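Local coordinates for alpha-glucosidase YIHQ (Escherichia coli, PDB 5AEE), which hydrolyses sulfoquinovosyl diacylglycerides and simple sulfoquinovosides to release sulfoquinovose, which the bacterium then degrades by sulfoglycolysis, at residues 283-288 and 326-331; 255-260 and 534-539; 400-405 and 448-453. The protein carries 1 engineered substitution. All coordinates share one frame; numbering follows the deposited sequence.

Contact 1 of 3, residues 283-288 and 326-331; sequences NGIWAQ and EGVQFL. With NSQ (4-nitrophenyl alpha-D-6-sulfoquinovoside), chain E.
Four backbone hydrogen bonds join Asn283, Ile285 and Ala287 to Gln329 and Leu331 in the pattern of parallel strands: one edge of 283-287 offers O, N, O and N in turn. Leu331 N reaches Ile285 O at 2.8 Å, almost straight at the hydrogen (172°). Ile285 N donates to Gln329 O, and Gln329 N to Asn283 O. Beyond this last bond a water bridges Asn283 O and Gly327 O, where a Schellman motif with Gly327 at C-prime ends helix 316-325 and leads into the strand.

Apolar contacts line both faces. Toward the surrounding helices, Ile285 CG1 meets Val328 CG1 at 4.0 Å, and Ala287 CB lies 3.7 Å from Phe330 CE1; helices 265-277 and 316-325 pack against this face. Toward the barrel interior, the pyrrole side of Trp286 reaches across Leu331 at about a right angle, CD1 3.6 Å from Leu331 CB. With CG anti to the backbone N (chi1 169°), the indole lies beside Leu331, where NE1 bonds to Ala332 O.

Past the strand end, Gln288 extends to the bound sulfoquinovoside, its OE1 accepting from O4 of the sugar at 2.6 Å. In this TIM barrel the four bonds satisfy the facing backbone edges, while the other edges pair with the neighbouring strands, and the amide that recognises the sugar hydroxyl follows directly from that bonded frame.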
loop_
_atom_site.group_PDB
_atom_site.type_symbol
_atom_site.label_atom_id
_atom_site.label_comp_id
_atom_site.label_asym_id
_atom_site.label_seq_id
_atom_site.Cartn_x
_atom_site.Cartn_y
_atom_site.Cartn_z
ATOM N N ASN A 283 -16.220 -3.942 17.132
ATOM C CA ASN A 283 -15.608 -2.727 17.586
ATOM C C ASN A 283 -16.002 -1.464 16.824
ATOM O O ASN A 283 -15.589 -0.379 17.178
ATOM C CB ASN A 283 -14.091 -2.856 17.608
ATOM C CG ASN A 283 -13.506 -2.860 16.237
ATOM O OD1 ASN A 283 -14.214 -3.005 15.246
ATOM N ND2 ASN A 283 -12.226 -2.586 16.155
ATOM N N GLY A 284 -16.826 -1.595 15.808
ATOM C CA GLY A 284 -17.067 -0.495 14.918
ATOM C C GLY A 284 -18.094 -0.732 13.896
ATOM O O GLY A 284 -18.442 -1.880 13.541
ATOM N N ILE A 285 -18.637 0.392 13.447
ATOM C CA ILE A 285 -19.461 0.474 12.267
ATOM C C ILE A 285 -18.786 1.457 11.307
ATOM O O ILE A 285 -18.569 2.585 11.670
ATOM C CB ILE A 285 -20.874 0.998 12.581
ATOM C CG1 ILE A 285 -21.671 -0.068 13.352
ATOM C CG2 ILE A 285 -21.620 1.392 11.318
ATOM C CD1 ILE A 285 -22.902 0.463 14.077
ATOM N N TRP A 286 -18.455 1.001 10.100
ATOM C CA TRP A 286 -17.868 1.810 9.085
ATOM C C TRP A 286 -18.925 2.009 7.992
ATOM O O TRP A 286 -19.354 1.016 7.321
ATOM C CB TRP A 286 -16.627 1.148 8.482
ATOM C CG TRP A 286 -16.220 1.838 7.315
ATOM C CD1 TRP A 286 -15.819 3.149 7.219
ATOM C CD2 TRP A 286 -16.046 1.274 6.001
ATOM N NE1 TRP A 286 -15.520 3.457 5.918
ATOM C CE2 TRP A 286 -15.649 2.330 5.151
ATOM C CE3 TRP A 286 -16.265 0.005 5.460
ATOM C CZ2 TRP A 286 -15.434 2.146 3.774
ATOM C CZ3 TRP A 286 -16.058 -0.185 4.101
ATOM C CH2 TRP A 286 -15.651 0.904 3.272
ATOM N N ALA A 287 -19.422 3.252 7.893
ATOM C CA ALA A 287 -20.506 3.590 6.955
ATOM C C ALA A 287 -20.028 4.574 5.977
ATOM O O ALA A 287 -20.067 5.765 6.213
ATOM C CB ALA A 287 -21.715 4.089 7.708
ATOM N N GLN A 288 -19.558 4.088 4.816
ATOM C CA GLN A 288 -18.919 4.960 3.896
ATOM C C GLN A 288 -19.948 5.966 3.306
ATOM O O GLN A 288 -19.593 7.029 2.884
ATOM C CB GLN A 288 -18.230 4.168 2.721
ATOM C CG GLN A 288 -19.180 3.337 1.891
ATOM C CD GLN A 288 -18.444 2.863 0.641
ATOM O OE1 GLN A 288 -17.193 2.917 0.575
ATOM N NE2 GLN A 288 -19.197 2.457 -0.360
ATOM N N GLU A 326 -21.219 1.524 24.154
ATOM C CA GLU A 326 -21.219 0.063 24.067
ATOM C C GLU A 326 -19.945 -0.452 23.374
ATOM O O GLU A 326 -19.904 -1.630 22.969
ATOM C CB GLU A 326 -22.371 -0.436 23.193
ATOM C CG GLU A 326 -23.739 0.125 23.401
ATOM C CD GLU A 326 -24.739 -0.532 22.455
ATOM O OE1 GLU A 326 -24.487 -0.625 21.230
ATOM O OE2 GLU A 326 -25.795 -0.975 22.955
ATOM N N GLY A 327 -18.912 0.370 23.206
ATOM C CA GLY A 327 -17.669 -0.143 22.676
ATOM C C GLY A 327 -17.624 -0.231 21.165
ATOM O O GLY A 327 -16.821 -1.007 20.616
ATOM N N VAL A 328 -18.458 0.585 20.485
ATOM C CA VAL A 328 -18.552 0.616 19.056
ATOM C C VAL A 328 -18.155 2.002 18.542
ATOM O O VAL A 328 -18.807 2.995 18.883
ATOM C CB VAL A 328 -19.955 0.219 18.541
ATOM C CG1 VAL A 328 -20.030 0.255 17.020
ATOM C CG2 VAL A 328 -20.298 -1.175 19.011
ATOM N N GLN A 329 -17.091 2.051 17.734
ATOM C CA GLN A 329 -16.684 3.287 17.081
ATOM C C GLN A 329 -17.472 3.471 15.804
ATOM O O GLN A 329 -17.999 2.527 15.264
ATOM C CB GLN A 329 -15.185 3.293 16.751
ATOM C CG GLN A 329 -14.252 3.351 17.957
ATOM C CD GLN A 329 -14.424 4.646 18.723
ATOM O OE1 GLN A 329 -14.563 5.713 18.145
ATOM N NE2 GLN A 329 -14.513 4.544 20.004
ATOM N N PHE A 330 -17.607 4.703 15.350
ATOM C CA PHE A 330 -18.187 5.007 14.044
ATOM C C PHE A 330 -17.101 5.482 13.135
ATOM O O PHE A 330 -16.353 6.457 13.453
ATOM C CB PHE A 330 -19.188 6.065 14.145
ATOM C CG PHE A 330 -19.806 6.385 12.828
ATOM C CD1 PHE A 330 -20.699 5.489 12.237
ATOM C CD2 PHE A 330 -19.538 7.596 12.177
ATOM C CE1 PHE A 330 -21.277 5.778 11.011
ATOM C CE2 PHE A 330 -20.095 7.857 10.928
ATOM C CZ PHE A 330 -20.964 6.966 10.348
ATOM N N LEU A 331 -17.000 4.836 11.991
ATOM C CA LEU A 331 -16.006 5.229 10.974
ATOM C C LEU A 331 -16.703 5.704 9.696
ATOM O O LEU A 331 -17.763 5.144 9.324
ATOM C CB LEU A 331 -15.078 4.059 10.673
ATOM C CG LEU A 331 -14.238 3.616 11.909
ATOM C CD1 LEU A 331 -14.975 2.598 12.800
ATOM C CD2 LEU A 331 -12.978 2.959 11.360
HETATM O O12 NSQ E . -15.652 5.709 -4.942
HETATM S S10 NSQ E . -16.699 5.258 -3.995
HETATM O O13 NSQ E . -17.541 6.296 -3.359
HETATM O O11 NSQ E . -17.469 4.209 -4.661
HETATM C C6 NSQ E . -15.940 4.533 -2.631
HETATM C C5 NSQ E . -15.066 3.320 -2.916
HETATM O O5 NSQ E . -13.845 3.891 -3.487
HETATM C C1 NSQ E . -12.753 3.037 -3.648
HETATM C C2 NSQ E . -12.439 2.266 -2.347
HETATM O O2 NSQ E . -11.321 1.468 -2.623
HETATM C C3 NSQ E . -13.678 1.514 -1.910
HETATM O O3 NSQ E . -13.465 0.759 -0.736
HETATM C C4 NSQ E . -14.826 2.463 -1.660
HETATM O O4 NSQ E . -16.013 1.680 -1.329
HETATM O O1 NSQ E . -13.150 2.156 -4.696
HETATM C C25 NSQ E . -13.132 2.652 -5.940
HETATM C C26 NSQ E . -11.922 3.119 -6.479
HETATM C C27 NSQ E . -11.945 3.681 -7.721
HETATM C C28 NSQ E . -13.127 3.710 -8.451
HETATM N N32 NSQ E . -13.110 4.345 -9.708
HETATM O O33 NSQ E . -14.208 4.727 -10.208
HETATM O O34 NSQ E . -11.996 4.700 -10.230
HETATM C C29 NSQ E . -14.311 3.257 -7.876
HETATM C C30 NSQ E . -14.316 2.712 -6.605
HETATM O O HOH W 1 -14.448 0.078 19.868
#

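Contact 2 of 3, residues 255-260 and 534-539; sequences DGVTLG and MRTHEG. With NSQ (4-nitrophenyl alpha-D-6-sulfoquinovoside), chain E.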
loop_
_atom_site.group_PDB
_atom_site.type_symbol
_atom_site.label_atom_id
_atom_site.label_comp_id
_atom_site.label_asym_id
_atom_site.label_seq_id
_atom_site.Cartn_x
_atom_site.Cartn_y
_atom_site.Cartn_z
ATOM N N ASP A 255 -10.522 -4.942 19.256
ATOM C CA ASP A 255 -11.630 -5.346 20.100
ATOM C C ASP A 255 -12.718 -5.981 19.298
ATOM O O ASP A 255 -13.750 -6.384 19.845
ATOM C CB ASP A 255 -12.148 -4.188 20.950
ATOM C CG ASP A 255 -11.181 -3.727 22.006
ATOM O OD1 ASP A 255 -10.233 -4.385 22.438
ATOM O OD2 ASP A 255 -11.421 -2.625 22.489
ATOM N N GLY A 256 -12.484 -6.209 17.998
ATOM C CA GLY A 256 -13.474 -6.817 17.210
ATOM C C GLY A 256 -13.379 -6.456 15.754
ATOM O O GLY A 256 -12.404 -5.868 15.286
ATOM N N VAL A 257 -14.433 -6.809 15.055
ATOM C CA VAL A 257 -14.585 -6.497 13.640
ATOM C C VAL A 257 -15.296 -5.139 13.501
ATOM O O VAL A 257 -16.171 -4.791 14.329
ATOM C CB VAL A 257 -15.304 -7.655 12.902
ATOM C CG1 VAL A 257 -16.738 -7.869 13.360
ATOM C CG2 VAL A 257 -15.286 -7.407 11.428
ATOM N N THR A 258 -14.843 -4.340 12.516
ATOM C CA THR A 258 -15.568 -3.172 12.065
ATOM C C THR A 258 -16.491 -3.549 10.921
ATOM O O THR A 258 -16.065 -4.062 9.824
ATOM C CB THR A 258 -14.625 -2.055 11.653
ATOM O OG1 THR A 258 -13.884 -1.669 12.794
ATOM C CG2 THR A 258 -15.364 -0.834 10.961
ATOM N N LEU A 259 -17.780 -3.389 11.203
ATOM C CA LEU A 259 -18.823 -3.757 10.224
ATOM C C LEU A 259 -19.006 -2.690 9.169
ATOM O O LEU A 259 -19.408 -1.586 9.485
ATOM C CB LEU A 259 -20.169 -4.015 10.942
ATOM C CG LEU A 259 -20.170 -5.096 11.987
ATOM C CD1 LEU A 259 -21.530 -5.144 12.692
ATOM C CD2 LEU A 259 -19.825 -6.461 11.378
ATOM N N GLY A 260 -18.683 -3.018 7.907
ATOM C CA GLY A 260 -19.037 -2.204 6.754
ATOM C C GLY A 260 -20.538 -2.311 6.434
ATOM O O GLY A 260 -21.059 -3.388 6.127
ATOM N N MET A 534 -9.616 -6.124 11.526
ATOM C CA MET A 534 -10.756 -6.779 10.896
ATOM C C MET A 534 -11.822 -5.784 10.480
ATOM O O MET A 534 -12.448 -5.091 11.336
ATOM C CB MET A 534 -11.370 -7.822 11.835
ATOM C CG MET A 534 -10.443 -8.978 12.205
ATOM S SD MET A 534 -11.387 -10.273 13.010
ATOM C CE MET A 534 -12.359 -11.029 11.680
ATOM N N ARG A 535 -12.040 -5.690 9.183
ATOM C CA ARG A 535 -13.059 -4.757 8.673
ATOM C C ARG A 535 -13.729 -5.330 7.459
ATOM O O ARG A 535 -13.050 -5.769 6.512
ATOM C CB ARG A 535 -12.453 -3.392 8.397
ATOM C CG ARG A 535 -13.440 -2.436 7.685
ATOM C CD ARG A 535 -12.770 -1.162 7.227
ATOM N NE ARG A 535 -11.727 -1.430 6.258
ATOM C CZ ARG A 535 -11.893 -1.799 4.991
ATOM N NH1 ARG A 535 -13.109 -1.905 4.440
ATOM N NH2 ARG A 535 -10.794 -2.025 4.214
ATOM N N THR A 536 -15.050 -5.282 7.435
ATOM C CA THR A 536 -15.779 -5.752 6.275
ATOM C C THR A 536 -16.122 -4.644 5.283
ATOM O O THR A 536 -15.957 -3.451 5.547
ATOM C CB THR A 536 -17.082 -6.536 6.638
ATOM O OG1 THR A 536 -18.110 -5.646 7.045
ATOM C CG2 THR A 536 -16.813 -7.567 7.723
ATOM N N HIS A 537 -16.537 -5.079 4.093
ATOM C CA HIS A 537 -17.043 -4.184 3.024
ATOM C C HIS A 537 -18.215 -4.858 2.362
ATOM O O HIS A 537 -18.137 -6.043 2.055
ATOM C CB HIS A 537 -15.957 -3.976 1.950
ATOM C CG HIS A 537 -16.005 -2.664 1.258
ATOM N ND1 HIS A 537 -17.164 -2.100 0.825
ATOM C CD2 HIS A 537 -15.024 -1.821 0.878
ATOM C CE1 HIS A 537 -16.919 -0.976 0.201
ATOM N NE2 HIS A 537 -15.629 -0.769 0.231
ATOM N N GLU A 538 -19.225 -4.058 2.011
ATOM C CA GLU A 538 -20.348 -4.503 1.219
ATOM C C GLU A 538 -19.964 -4.796 -0.230
ATOM O O GLU A 538 -20.575 -5.653 -0.811
ATOM C CB GLU A 538 -21.487 -3.578 1.300
ATOM C CG GLU A 538 -22.074 -3.542 2.718
ATOM C CD GLU A 538 -23.334 -2.769 2.794
ATOM O OE1 GLU A 538 -23.688 -2.057 1.785
ATOM O OE2 GLU A 538 -23.968 -2.850 3.876
ATOM N N GLY A 539 -18.887 -4.174 -0.735
ATOM C CA GLY A 539 -18.539 -4.180 -2.133
ATOM C C GLY A 539 -19.348 -3.083 -2.877
ATOM O O GLY A 539 -20.244 -2.418 -2.298
HETATM O O12 NSQ E . -15.652 5.709 -4.942
HETATM S S10 NSQ E . -16.699 5.258 -3.995
HETATM O O13 NSQ E . -17.541 6.296 -3.359
HETATM O O11 NSQ E . -17.469 4.209 -4.661
HETATM C C6 NSQ E . -15.940 4.533 -2.631
HETATM C C5 NSQ E . -15.066 3.320 -2.916
HETATM O O5 NSQ E . -13.845 3.891 -3.487
HETATM C C1 NSQ E . -12.753 3.037 -3.648
HETATM C C2 NSQ E . -12.439 2.266 -2.347
HETATM O O2 NSQ E . -11.321 1.468 -2.623
HETATM C C3 NSQ E . -13.678 1.514 -1.910
HETATM O O3 NSQ E . -13.465 0.759 -0.736
HETATM C C4 NSQ E . -14.826 2.463 -1.660
HETATM O O4 NSQ E . -16.013 1.680 -1.329
HETATM O O1 NSQ E . -13.150 2.156 -4.696
HETATM C C25 NSQ E . -13.132 2.652 -5.940
HETATM C C26 NSQ E . -11.922 3.119 -6.479
HETATM C C27 NSQ E . -11.945 3.681 -7.721
HETATM C C28 NSQ E . -13.127 3.710 -8.451
HETATM N N32 NSQ E . -13.110 4.345 -9.708
HETATM O O33 NSQ E . -14.208 4.727 -10.208
HETATM O O34 NSQ E . -11.996 4.700 -10.230
HETATM C C29 NSQ E . -14.311 3.257 -7.876
HETATM C C30 NSQ E . -14.316 2.712 -6.605
HETATM O O HOH W 2 -10.412 -4.702 13.926
HETATM O O HOH W 3 -19.679 -5.349 5.044
HETATM O O HOH W 4 -23.451 -4.753 5.624
#
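Strand 257-260 and the weakly bonded strand 534-536 run parallel at 11° with axes 4.5 Å apart, Thr258 N donating to Met534 O at 2.8 Å and Thr536 N to Thr258 O at 2.9 Å. The next backbone N-H along this edge, that of Gly260, turns instead to a side chain: Thr536 OG1 accepts it at 2.8 Å, with 149° at the hydrogen. Thr536 holds OG1 between its own backbone N and carbonyl carbon (chi1 76°), which points the hydroxyl at Gly260 and turns CG2 to Val257 CG2, 4.0 Å away. A water links OG1 to Gly260 O, and a second water carries on from that carbonyl to Glu538 OE2. Without the hydroxyl and methyl, as with an alanine here, Gly260 N is likely to lose its acceptor, the water its anchor at OG1, and Val257 CG2 its neighbour. This pairing closes the TIM barrel, joining its first strand to its last. Val257 CG2 packs on Met534 CB at 4.0 Å on the face toward helix 552-567. On the interior face Thr258 CG2 lies against Arg535 CG, while the guanidinium continues to a salt bridge with Asp504. Beyond the strand, His537 presents its ring edge to the bound sugar, NE2 lying 2.8 Å from O3 in the ring plane and donating to O4 at 2.9 Å.

Contact 3 of 3, residues 400-405 and 448-453; sequences GGWMAD and GEILFF. With NSQ (4-nitrophenyl alpha-D-6-sulfoquinovoside), chain E.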
loop_
_atom_site.group_PDB
_atom_site.type_symbol
_atom_site.label_atom_id
_atom_site.label_comp_id
_atom_site.label_asym_id
_atom_site.label_seq_id
_atom_site.Cartn_x
_atom_site.Cartn_y
_atom_site.Cartn_z
ATOM N N GLY A 400 -14.453 7.852 14.998
ATOM C CA GLY A 400 -13.279 7.235 15.538
ATOM C C GLY A 400 -12.263 6.911 14.456
ATOM O O GLY A 400 -11.162 6.389 14.742
ATOM N N GLY A 401 -12.631 7.189 13.238
ATOM C CA GLY A 401 -11.742 6.804 12.091
ATOM C C GLY A 401 -12.460 6.924 10.789
ATOM O O GLY A 401 -13.625 7.282 10.760
ATOM N N TRP A 402 -11.775 6.576 9.673
ATOM C CA TRP A 402 -12.399 6.674 8.421
ATOM C C TRP A 402 -11.464 6.054 7.407
ATOM O O TRP A 402 -10.278 5.953 7.677
ATOM C CB TRP A 402 -12.761 8.167 8.003
ATOM C CG TRP A 402 -11.615 9.143 8.155
ATOM C CD1 TRP A 402 -10.639 9.359 7.267
ATOM C CD2 TRP A 402 -11.345 9.986 9.262
ATOM N NE1 TRP A 402 -9.752 10.258 7.723
ATOM C CE2 TRP A 402 -10.160 10.665 8.974
ATOM C CE3 TRP A 402 -11.989 10.230 10.486
ATOM C CZ2 TRP A 402 -9.621 11.589 9.829
ATOM C CZ3 TRP A 402 -11.456 11.092 11.341
ATOM C CH2 TRP A 402 -10.298 11.808 11.037
ATOM N N MET A 403 -12.052 5.610 6.306
ATOM C CA MET A 403 -11.363 5.410 5.012
ATOM C C MET A 403 -10.940 6.767 4.440
ATOM O O MET A 403 -11.816 7.595 4.136
ATOM C CB MET A 403 -12.270 4.651 4.038
ATOM C CG MET A 403 -11.625 4.333 2.666
ATOM S SD MET A 403 -12.685 3.284 1.708
ATOM C CE MET A 403 -12.301 1.718 2.423
ATOM N N ALA A 404 -9.618 7.020 4.369
ATOM C CA ALA A 404 -9.075 8.141 3.608
ATOM C C ALA A 404 -8.580 7.616 2.270
ATOM O O ALA A 404 -7.442 7.079 2.161
ATOM C CB ALA A 404 -7.952 8.771 4.325
ATOM N N ASP A 405 -9.422 7.822 1.252
ATOM C CA ASP A 405 -9.346 7.052 0.019
ATOM C C ASP A 405 -8.728 7.911 -1.040
ATOM O O ASP A 405 -8.531 9.079 -0.843
ATOM C CB ASP A 405 -10.727 6.551 -0.321
ATOM C CG ASP A 405 -10.764 5.546 -1.453
ATOM O OD1 ASP A 405 -9.750 4.906 -1.802
ATOM O OD2 ASP A 405 -11.884 5.333 -1.937
ATOM N N GLY A 448 -3.157 8.032 17.909
ATOM C CA GLY A 448 -3.347 6.950 18.864
ATOM C C GLY A 448 -4.788 6.700 19.272
ATOM O O GLY A 448 -5.056 5.747 20.028
ATOM N N GLU A 449 -5.729 7.554 18.825
ATOM C CA GLU A 449 -7.132 7.426 19.228
ATOM C C GLU A 449 -8.087 7.253 18.056
ATOM O O GLU A 449 -9.037 6.461 18.145
ATOM C CB GLU A 449 -7.584 8.599 20.074
ATOM C CG GLU A 449 -6.785 8.788 21.337
ATOM C CD GLU A 449 -7.193 10.092 22.038
ATOM O OE1 GLU A 449 -8.394 10.381 22.095
ATOM O OE2 GLU A 449 -6.298 10.850 22.439
ATOM N N ILE A 450 -7.823 7.985 16.969
ATOM C CA ILE A 450 -8.533 7.871 15.764
ATOM C C ILE A 450 -7.684 7.140 14.755
ATOM O O ILE A 450 -6.489 7.286 14.704
ATOM C CB ILE A 450 -8.989 9.257 15.269
ATOM C CG1 ILE A 450 -10.091 9.794 16.194
ATOM C CG2 ILE A 450 -9.503 9.235 13.833
ATOM C CD1 ILE A 450 -10.628 11.146 15.731
ATOM N N LEU A 451 -8.317 6.295 13.993
ATOM C CA LEU A 451 -7.587 5.506 13.021
ATOM C C LEU A 451 -8.149 5.772 11.601
ATOM O O LEU A 451 -9.296 5.448 11.290
ATOM C CB LEU A 451 -7.654 4.004 13.341
ATOM C CG LEU A 451 -6.852 3.266 12.227
ATOM C CD1 LEU A 451 -5.367 3.415 12.379
ATOM C CD2 LEU A 451 -7.379 1.927 11.889
ATOM N N PHE A 452 -7.295 6.220 10.707
ATOM C CA PHE A 452 -7.708 6.320 9.316
ATOM C C PHE A 452 -6.900 5.332 8.526
ATOM O O PHE A 452 -5.811 4.966 8.926
ATOM C CB PHE A 452 -7.639 7.782 8.727
ATOM C CG PHE A 452 -6.280 8.390 8.721
ATOM C CD1 PHE A 452 -5.408 8.191 7.650
ATOM C CD2 PHE A 452 -5.871 9.162 9.750
ATOM C CE1 PHE A 452 -4.150 8.702 7.684
ATOM C CE2 PHE A 452 -4.579 9.697 9.809
ATOM C CZ PHE A 452 -3.715 9.462 8.776
ATOM N N PHE A 453 -7.458 4.893 7.411
ATOM C CA PHE A 453 -6.804 3.883 6.625
ATOM C C PHE A 453 -6.840 4.309 5.214
ATOM O O PHE A 453 -7.786 4.902 4.786
ATOM C CB PHE A 453 -7.391 2.442 6.881
ATOM C CG PHE A 453 -8.882 2.352 6.903
ATOM C CD1 PHE A 453 -9.583 2.705 8.034
ATOM C CD2 PHE A 453 -9.585 1.914 5.819
ATOM C CE1 PHE A 453 -10.966 2.591 8.040
ATOM C CE2 PHE A 453 -10.965 1.814 5.816
ATOM C CZ PHE A 453 -11.650 2.159 6.947
HETATM O O12 NSQ E . -15.652 5.709 -4.942
HETATM S S10 NSQ E . -16.699 5.258 -3.995
HETATM O O13 NSQ E . -17.541 6.296 -3.359
HETATM O O11 NSQ E . -17.469 4.209 -4.661
HETATM C C6 NSQ E . -15.940 4.533 -2.631
HETATM C C5 NSQ E . -15.066 3.320 -2.916
HETATM O O5 NSQ E . -13.845 3.891 -3.487
HETATM C C1 NSQ E . -12.753 3.037 -3.648
HETATM C C2 NSQ E . -12.439 2.266 -2.347
HETATM O O2 NSQ E . -11.321 1.468 -2.623
HETATM C C3 NSQ E . -13.678 1.514 -1.910
HETATM O O3 NSQ E . -13.465 0.759 -0.736
HETATM C C4 NSQ E . -14.826 2.463 -1.660
HETATM O O4 NSQ E . -16.013 1.680 -1.329
HETATM O O1 NSQ E . -13.150 2.156 -4.696
HETATM C C25 NSQ E . -13.132 2.652 -5.940
HETATM C C26 NSQ E . -11.922 3.119 -6.479
HETATM C C27 NSQ E . -11.945 3.681 -7.721
HETATM C C28 NSQ E . -13.127 3.710 -8.451
HETATM N N32 NSQ E . -13.110 4.345 -9.708
HETATM O O33 NSQ E . -14.208 4.727 -10.208
HETATM O O34 NSQ E . -11.996 4.700 -10.230
HETATM C C29 NSQ E . -14.311 3.257 -7.876
HETATM C C30 NSQ E . -14.316 2.712 -6.605
#
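Met403 and Phe453 meet on the interior face of the barrel, and the methionine can be followed outward from its backbone. Its CA sits over the face of the Phe453 ring, 3.9 Å from the centroid and 17° off the normal, a CH-pi contact. CB is 3.6 Å from Phe453 CE2. With CG anti to the backbone N (chi1 -178°) and chi2 also extended, the chain heads for the ligand; CG keeps within 4.1 Å of Phe453 CE2, and SD lies near sugar O3. The bend at chi3 brings CE between Phe453 CE2 and NSQ O3, which is 3.5 Å from it.

On the opposite face of the sheet the Trp402 indole receives Phe452 CB over its five-membered ring; the rings lie nearly parallel (13°) but displaced, so that CB rather than the phenyl ring covers the indole. The benzo side, at CZ3, touches Ile450 CG2. NE1 hydrogen-bonds to Asn437 of helix 422-443.

Parallel-strand hydrogen bonds run from Gly400 O to Phe453 O, the one from Trp402 N to Leu451 O being longer and bent (3.2 Å). Next along, Asp405, the catalytic nucleophile, has OD2 close to the sugar ring, with Arg455 and Tyr333 as its carboxylate partners. Aromatic groups thus pack on both faces of the strand leading to Asp405, consistent with a well-ordered approach to the nucleophile, and Met403 brings its thioether and methyl against the sugar at O3.

All three contacts are mainly buried in the same eight-stranded TIM barrel, contact 2 wholly so, while contacts 1 and 3 reach the surface at Gly327 and Glu449; each ends at the bound sulfoquinovoside. Contacts 1 and 2 adjoin through strands 282-286 and 257-260, where Trp286 N bonds to Leu259 O; contacts 1 and 3 adjoin through strands 329-334 and 401-404, with Gly400 N on Phe330 O. Contact 2 closes the longest chain loop, enclosing the other two. Its pairing is completed by a threonine hydroxyl and waters, whereas contact 1 mixes aliphatic and aromatic packing and contact 3 is dominated by aromatic rings. Inside the barrel Met403 CE touches Trp286 CZ2, and Arg535 NE reaches Phe453.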